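Long-range contacts in 6-phosphogluconolactonase (Trypanosoma cruzi, PDB 6VYE), which hydrolyses 6-phosphogluconolactone to 6-phosphogluconate, the second step of the oxidative pentose phosphate pathway: residues A[185-190]-A[210-215]; A[214-219]-A[252-257]; A[222-227]-A[263-268]. All coordinates share one frame; numbering follows the deposited sequence.

Contact 1: residues A[185-190]-A[210-215]; sequences SEMHRA and TPITII
Thr210, at the N-cap position of helix 211-215, points its side chain into the loop formed by residues 185-190. Its CB lies 3.4 Å from Arg189 O and also approaches Glu186 O. From there the two branches part. OG1, held between the backbone N and the carbonyl carbon (chi1 60°), donates a 2.7 Å hydrogen bond to Arg189 O, in the carbonyl plane and on a lone pair. CG2 instead rests 3.7 Å from CG of Glu186, the two side chains running side by side in the same direction. One turn on, Thr213 OG1 gives a short 2.6 Å bond to Ala190 O, again in the carbonyl plane, while Thr210 N reaches the same oxygen from above that plane at 3.2 Å. The other flank is apolar: Met187 brings SD to 3.9 Å from Ile212 CB and crosses Pro211 at about a right angle, with CE 3.7 Å from Pro211 CB. Within the loop, Glu186 OE2 accepts from both His188 N and Arg189 N, and Glu139 pairs with the Arg189 guanidinium. Two threonine hydroxyls and one amide thus satisfy the last two carbonyls of the loop, fixing the chain against the helix start just before strand 191-194. Glu186 O, buried here without a partner in the model, may be eased by the positive end of the helix dipole.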
# COMPACT_ATOMS: atom_id res chain seq x y z
N SER A 185 -9.06 -12.56 -2.45
CA SER A 185 -9.33 -12.60 -3.91
C SER A 185 -10.39 -11.56 -4.32
O SER A 185 -11.03 -11.75 -5.38
CB SER A 185 -9.80 -13.99 -4.34
OG SER A 185 -9.22 -15.00 -3.53
N GLU A 186 -10.63 -10.53 -3.50
CA GLU A 186 -11.82 -9.65 -3.69
C GLU A 186 -11.64 -8.84 -4.98
O GLU A 186 -10.62 -8.08 -5.07
CB GLU A 186 -12.05 -8.78 -2.47
CG GLU A 186 -13.18 -7.77 -2.65
CD GLU A 186 -14.57 -8.34 -2.95
OE1 GLU A 186 -15.25 -8.75 -1.98
OE2 GLU A 186 -15.01 -8.26 -4.12
N MET A 187 -12.53 -9.03 -5.95
CA MET A 187 -12.39 -8.41 -7.30
C MET A 187 -13.56 -7.47 -7.62
O MET A 187 -13.55 -6.95 -8.73
CB MET A 187 -12.25 -9.46 -8.42
CG MET A 187 -10.87 -10.15 -8.48
SD MET A 187 -9.31 -9.15 -8.43
CE MET A 187 -8.19 -10.41 -7.82
N HIS A 188 -14.47 -7.20 -6.69
CA HIS A 188 -15.59 -6.24 -6.95
C HIS A 188 -15.48 -5.02 -6.03
O HIS A 188 -15.44 -3.90 -6.58
CB HIS A 188 -16.91 -7.03 -6.97
CG HIS A 188 -16.90 -7.96 -8.14
ND1 HIS A 188 -17.05 -7.51 -9.45
CD2 HIS A 188 -16.62 -9.29 -8.22
CE1 HIS A 188 -16.93 -8.54 -10.27
NE2 HIS A 188 -16.67 -9.64 -9.54
N ARG A 189 -15.32 -5.21 -4.72
CA ARG A 189 -15.20 -4.12 -3.72
C ARG A 189 -13.80 -3.47 -3.81
O ARG A 189 -12.81 -4.19 -4.02
CB ARG A 189 -15.39 -4.66 -2.29
CG ARG A 189 -16.63 -5.50 -2.01
CD ARG A 189 -17.94 -4.95 -2.52
NE ARG A 189 -18.00 -3.50 -2.56
CZ ARG A 189 -18.83 -2.80 -3.33
NH1 ARG A 189 -19.72 -3.41 -4.10
NH2 ARG A 189 -18.79 -1.47 -3.31
N ALA A 190 -13.70 -2.15 -3.64
CA ALA A 190 -12.42 -1.40 -3.66
C ALA A 190 -11.67 -1.61 -2.34
O ALA A 190 -10.44 -1.51 -2.35
CB ALA A 190 -12.68 0.05 -3.89
N THR A 210 -8.15 -3.73 -1.82
CA THR A 210 -8.32 -5.08 -2.38
C THR A 210 -7.33 -5.24 -3.53
O THR A 210 -6.78 -4.27 -4.05
CB THR A 210 -9.78 -5.26 -2.79
OG1 THR A 210 -10.09 -4.26 -3.77
CG2 THR A 210 -10.69 -5.18 -1.59
N PRO A 211 -7.11 -6.48 -3.98
CA PRO A 211 -6.32 -6.70 -5.20
C PRO A 211 -6.86 -5.87 -6.39
O PRO A 211 -6.07 -5.25 -7.08
CB PRO A 211 -6.38 -8.23 -5.37
CG PRO A 211 -6.57 -8.74 -3.97
CD PRO A 211 -7.51 -7.74 -3.33
N ILE A 212 -8.17 -5.86 -6.65
CA ILE A 212 -8.71 -5.17 -7.86
C ILE A 212 -8.31 -3.68 -7.82
O ILE A 212 -7.99 -3.13 -8.86
CB ILE A 212 -10.22 -5.40 -8.06
CG1 ILE A 212 -10.70 -4.90 -9.43
CG2 ILE A 212 -11.04 -4.78 -6.96
CD1 ILE A 212 -9.94 -5.52 -10.63
N THR A 213 -8.26 -3.07 -6.65
CA THR A 213 -7.87 -1.65 -6.49
C THR A 213 -6.40 -1.46 -6.84
O THR A 213 -6.14 -0.51 -7.52
CB THR A 213 -8.13 -1.10 -5.09
OG1 THR A 213 -9.51 -1.27 -4.80
CG2 THR A 213 -7.78 0.37 -5.01
N ILE A 214 -5.51 -2.32 -6.32
CA ILE A 214 -4.05 -2.24 -6.57
C ILE A 214 -3.79 -2.52 -8.06
O ILE A 214 -2.96 -1.82 -8.71
CB ILE A 214 -3.29 -3.19 -5.63
CG1 ILE A 214 -3.46 -2.75 -4.18
CG2 ILE A 214 -1.82 -3.30 -6.02
CD1 ILE A 214 -3.05 -3.77 -3.16
N ILE A 215 -4.48 -3.52 -8.59
CA ILE A 215 -4.32 -3.96 -10.00
C ILE A 215 -4.62 -2.80 -10.97
O ILE A 215 -3.99 -2.74 -12.02
CB ILE A 215 -5.19 -5.21 -10.26
CG1 ILE A 215 -4.48 -6.45 -9.69
CG2 ILE A 215 -5.49 -5.38 -11.74
CD1 ILE A 215 -5.37 -7.66 -9.52

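Contact 2: residues A[214-219]-A[252-257]; sequences IIHARH and NCKGDV
His219 has CG anti to its carbonyl carbon (chi1 -53°) and Asp256 has CG anti to its backbone N (chi1 153°), and from these positions imidazole and carboxylate meet on one face of the sheet. ND1 of His219 donates to Asp256 OD1 at 2.8 Å; the acceptor lies in the ring plane and offers its anti lone pair, although ring and carboxylate are turned 79° apart. In the backbone, Asp256 N donates to Arg218 O at 3.0 Å, where the parallel pairing of the two strands begins. Further back, Lys254 N donates a nearly straight 2.7 Å bond to Ile215 O. Gly255, between these two bonds, brings its CA to 3.5 Å from Ala217 O, in a CA-H...O contact, and also near Arg218 O. A water accepts from Gly255 N and bridges to Ile214 O and Ala217 O, joining the helix end to the turn. Ile215 lies alongside Asn252, its CG2 3.4 Å from Asn252 O. Lys254 runs beside His216 with CG over one face of the ring, and its NZ forms a salt bridge with Glu152. Residues 214-219 run from helix 211-215 into strand 219-224, and residues 252-257 enter its neighbour, strand 256-262. Helix 24-38 packs on His219 and Asp256 through Ile35 and Lys31, and Ile214 packs on Val164 and Leu166 of strand 163-167.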
# COMPACT_ATOMS: atom_id res chain seq x y z
N ILE A 214 -5.51 -2.32 -6.32
CA ILE A 214 -4.05 -2.24 -6.57
C ILE A 214 -3.79 -2.52 -8.06
O ILE A 214 -2.96 -1.82 -8.71
CB ILE A 214 -3.29 -3.19 -5.63
CG1 ILE A 214 -3.46 -2.75 -4.18
CG2 ILE A 214 -1.82 -3.30 -6.02
CD1 ILE A 214 -3.05 -3.77 -3.16
N ILE A 215 -4.48 -3.52 -8.59
CA ILE A 215 -4.32 -3.96 -10.00
C ILE A 215 -4.62 -2.80 -10.97
O ILE A 215 -3.99 -2.74 -12.02
CB ILE A 215 -5.19 -5.21 -10.26
CG1 ILE A 215 -4.48 -6.45 -9.69
CG2 ILE A 215 -5.49 -5.38 -11.74
CD1 ILE A 215 -5.37 -7.66 -9.52
N HIS A 216 -5.51 -1.87 -10.60
CA HIS A 216 -5.90 -0.72 -11.45
C HIS A 216 -5.22 0.60 -11.08
O HIS A 216 -5.61 1.62 -11.70
CB HIS A 216 -7.42 -0.63 -11.47
CG HIS A 216 -7.97 -1.64 -12.40
ND1 HIS A 216 -8.35 -2.92 -11.98
CD2 HIS A 216 -8.12 -1.61 -13.74
CE1 HIS A 216 -8.74 -3.59 -13.03
NE2 HIS A 216 -8.62 -2.82 -14.11
N ALA A 217 -4.30 0.63 -10.11
CA ALA A 217 -3.57 1.87 -9.72
C ALA A 217 -2.68 2.21 -10.91
O ALA A 217 -2.19 1.28 -11.53
CB ALA A 217 -2.72 1.67 -8.48
N ARG A 218 -2.47 3.49 -11.19
CA ARG A 218 -1.56 3.97 -12.28
C ARG A 218 -0.10 3.63 -11.94
O ARG A 218 0.67 3.34 -12.88
CB ARG A 218 -1.74 5.47 -12.47
CG ARG A 218 -3.15 5.84 -12.90
CD ARG A 218 -3.33 7.27 -13.40
NE ARG A 218 -4.70 7.47 -13.85
CZ ARG A 218 -5.70 7.99 -13.12
NH1 ARG A 218 -5.51 8.44 -11.88
NH2 ARG A 218 -6.91 8.08 -13.65
N HIS A 219 0.30 3.72 -10.67
CA HIS A 219 1.66 3.36 -10.20
C HIS A 219 1.61 2.54 -8.92
O HIS A 219 0.94 2.96 -7.93
CB HIS A 219 2.52 4.59 -9.99
CG HIS A 219 2.54 5.47 -11.18
ND1 HIS A 219 3.52 5.36 -12.15
CD2 HIS A 219 1.71 6.46 -11.56
CE1 HIS A 219 3.30 6.26 -13.08
NE2 HIS A 219 2.20 6.97 -12.73
N ASN A 252 -0.65 -9.17 -12.08
CA ASN A 252 -1.81 -8.70 -12.88
C ASN A 252 -1.92 -7.17 -12.88
O ASN A 252 -2.89 -6.65 -13.46
CB ASN A 252 -3.09 -9.31 -12.33
CG ASN A 252 -3.17 -10.80 -12.57
OD1 ASN A 252 -3.70 -11.52 -11.72
ND2 ASN A 252 -2.62 -11.28 -13.67
N CYS A 253 -0.99 -6.45 -12.26
CA CYS A 253 -1.08 -4.97 -12.17
C CYS A 253 -1.13 -4.35 -13.57
O CYS A 253 -0.38 -4.80 -14.43
CB CYS A 253 0.06 -4.42 -11.33
SG CYS A 253 -0.27 -4.58 -9.56
N LYS A 254 -2.06 -3.42 -13.80
CA LYS A 254 -2.31 -2.81 -15.14
C LYS A 254 -1.40 -1.60 -15.32
O LYS A 254 -1.12 -1.29 -16.47
CB LYS A 254 -3.76 -2.38 -15.36
CG LYS A 254 -4.77 -3.50 -15.37
CD LYS A 254 -4.66 -4.40 -16.58
CE LYS A 254 -5.62 -5.58 -16.57
NZ LYS A 254 -6.99 -5.18 -16.17
N GLY A 255 -0.90 -1.03 -14.22
CA GLY A 255 -0.12 0.22 -14.21
C GLY A 255 1.38 -0.03 -14.28
O GLY A 255 1.80 -1.17 -14.57
N ASP A 256 2.14 1.00 -13.92
CA ASP A 256 3.62 1.01 -13.89
C ASP A 256 4.07 0.47 -12.52
O ASP A 256 3.83 1.17 -11.51
CB ASP A 256 4.15 2.42 -14.20
CG ASP A 256 5.52 2.71 -13.60
OD1 ASP A 256 5.60 3.58 -12.69
OD2 ASP A 256 6.48 2.02 -13.97
N VAL A 257 4.72 -0.71 -12.51
CA VAL A 257 5.11 -1.44 -11.28
C VAL A 257 6.61 -1.29 -11.06
O VAL A 257 7.36 -1.64 -11.97
CB VAL A 257 4.72 -2.93 -11.34
CG1 VAL A 257 5.18 -3.69 -10.10
CG2 VAL A 257 3.22 -3.08 -11.49
O HOH W 1 -1.43 -1.31 -11.14

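Contact 3: residues A[222-227]-A[263-268]; sequences LLATGK and KEIAEN. Unlike the reference sequence in segment 263-268: Glu267 (reference Gly).
Ile265 buries more surface than any other residue here, laying its side chain across the chain as it leaves strand 219-224. CG1 is anti to the backbone N (chi1 -159°) and sits 3.4 Å from Gly226 O. At the far end of the extended chain CD1 touches Ala224 CB at 3.6 Å and also nears Thr225 O, while the CG2 branch approaches Ala224 O at 3.5 Å. The isoleucine therefore packs one methyl on methyl and otherwise lies against backbone carbonyls. No hydrogen bond runs directly between the two segments; instead, Asp262 OD1 links them by bonding both Gly226 N and Ile265 N. Gly226 passes this point with a positive phi.

Lys227 carries the more exposed half of the contact. Its side chain leaves with CG anti to the backbone N and runs extended as far as CE, passing Glu264 and Glu267. Glu264 crosses it obliquely, placing CB 3.7 Å from Lys227 N and OE1 3.7 Å from Lys227 CB, so the aliphatic base of the lysine, not its ammonium, meets this carboxylate; NZ stays 5.2 Å from OE1. Lys227 NZ forms a long salt bridge of 3.9 Å with OE2 of Glu267, a residue that differs from the reference glycine. The modelled Glu267 side chain crowds Glu264, so its exact position is doubtful, and the attraction is probably weak and solvent-screened.

Residues 222-224 belong to strand 219-224, paired with strand 256-262, and residues 263-268 follow directly from that neighbour. Helix 230-237 lies in the crossover connecting these two parallel strands, and its Leu233 also packs on Ile265. On Thr225, Leu24 of helix 24-38 makes a further contact.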
# COMPACT_ATOMS: atom_id res chain seq x y z
N LEU A 222 6.46 -1.43 -4.67
CA LEU A 222 6.62 -2.44 -3.60
C LEU A 222 8.01 -2.28 -3.00
O LEU A 222 9.01 -2.27 -3.76
CB LEU A 222 6.40 -3.86 -4.15
CG LEU A 222 6.56 -4.98 -3.12
CD1 LEU A 222 5.35 -5.06 -2.21
CD2 LEU A 222 6.75 -6.30 -3.82
N LEU A 223 8.06 -2.19 -1.68
CA LEU A 223 9.30 -2.17 -0.87
C LEU A 223 9.49 -3.56 -0.26
O LEU A 223 8.55 -4.06 0.38
CB LEU A 223 9.15 -1.08 0.19
CG LEU A 223 8.97 0.33 -0.36
CD1 LEU A 223 9.22 1.38 0.71
CD2 LEU A 223 9.94 0.55 -1.50
N ALA A 224 10.62 -4.22 -0.51
CA ALA A 224 10.88 -5.55 0.08
C ALA A 224 12.37 -5.70 0.43
O ALA A 224 13.24 -5.42 -0.42
CB ALA A 224 10.41 -6.62 -0.88
N THR A 225 12.66 -6.14 1.65
CA THR A 225 14.05 -6.37 2.13
C THR A 225 14.14 -7.72 2.84
O THR A 225 13.09 -8.25 3.25
CB THR A 225 14.48 -5.29 3.12
OG1 THR A 225 13.54 -5.32 4.20
CG2 THR A 225 14.53 -3.92 2.49
N GLY A 226 15.35 -8.23 2.98
CA GLY A 226 15.70 -9.32 3.89
C GLY A 226 15.87 -10.62 3.14
O GLY A 226 14.95 -10.99 2.32
N LYS A 227 16.98 -11.31 3.39
CA LYS A 227 17.17 -12.70 2.88
C LYS A 227 15.94 -13.55 3.22
O LYS A 227 15.61 -14.40 2.41
CB LYS A 227 18.45 -13.33 3.45
CG LYS A 227 18.87 -14.61 2.73
CD LYS A 227 19.92 -15.42 3.43
CE LYS A 227 20.02 -16.85 2.90
NZ LYS A 227 20.90 -16.93 1.71
N LYS A 263 20.00 -6.00 -1.57
CA LYS A 263 20.87 -7.04 -2.18
C LYS A 263 20.41 -8.41 -1.69
O LYS A 263 20.25 -9.30 -2.51
CB LYS A 263 22.34 -6.82 -1.81
CG LYS A 263 22.98 -5.58 -2.41
CD LYS A 263 23.28 -5.72 -3.89
CE LYS A 263 24.18 -4.63 -4.42
NZ LYS A 263 23.54 -3.93 -5.56
N GLU A 264 20.18 -8.56 -0.38
CA GLU A 264 19.93 -9.87 0.28
C GLU A 264 18.64 -10.49 -0.28
O GLU A 264 18.63 -11.71 -0.51
CB GLU A 264 19.92 -9.69 1.79
CG GLU A 264 21.31 -9.49 2.37
CD GLU A 264 22.23 -10.71 2.34
OE1 GLU A 264 21.76 -11.84 2.60
OE2 GLU A 264 23.43 -10.55 2.05
N ILE A 265 17.56 -9.72 -0.49
CA ILE A 265 16.28 -10.31 -1.01
C ILE A 265 16.41 -10.63 -2.50
O ILE A 265 15.71 -11.56 -2.95
CB ILE A 265 15.04 -9.43 -0.72
CG1 ILE A 265 13.75 -10.26 -0.79
CG2 ILE A 265 15.01 -8.20 -1.63
CD1 ILE A 265 12.51 -9.53 -0.37
N ALA A 266 17.31 -9.94 -3.21
CA ALA A 266 17.46 -9.97 -4.68
C ALA A 266 18.54 -10.97 -5.15
O ALA A 266 18.84 -10.94 -6.36
CB ALA A 266 17.78 -8.57 -5.16
N GLU A 267 19.03 -11.88 -4.30
CA GLU A 267 20.19 -12.78 -4.63
C GLU A 267 19.85 -13.72 -5.81
O GLU A 267 20.76 -14.00 -6.57
CB GLU A 267 20.68 -13.57 -3.41
CG GLU A 267 20.51 -12.81 -2.10
CD GLU A 267 21.45 -13.09 -0.94
OE1 GLU A 267 22.69 -12.97 -1.13
OE2 GLU A 267 20.94 -13.38 0.19
N ASN A 268 18.60 -14.15 -6.00
CA ASN A 268 18.23 -15.08 -7.11
C ASN A 268 17.66 -14.34 -8.34
O ASN A 268 17.40 -15.02 -9.36
CB ASN A 268 17.24 -16.14 -6.64
CG ASN A 268 17.79 -17.02 -5.54
OD1 ASN A 268 18.93 -17.49 -5.59
ND2 ASN A 268 16.97 -17.28 -4.53

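Contact 1 is the most buried of the three, whereas contacts 2 and 3 lie partly at the surface. Contacts 1 and 2 share Ile214 and Ile215 of helix 211-215: the first ties the helix start to a loop through threonine hydroxyls, the second ties its end to the turn before strand 256-262 through a backbone bond and a water, and joins the strand starts by a backbone bond and a His-carboxylate bond. Contacts 2 and 3 sit at opposite ends of the neighbouring parallel strands 219-224 and 256-262, their centres about 21 Å apart. Where the strands begin, direct hydrogen bonds dominate; beyond their ends, contact 3 relies on one isoleucine and a loose charged fringe.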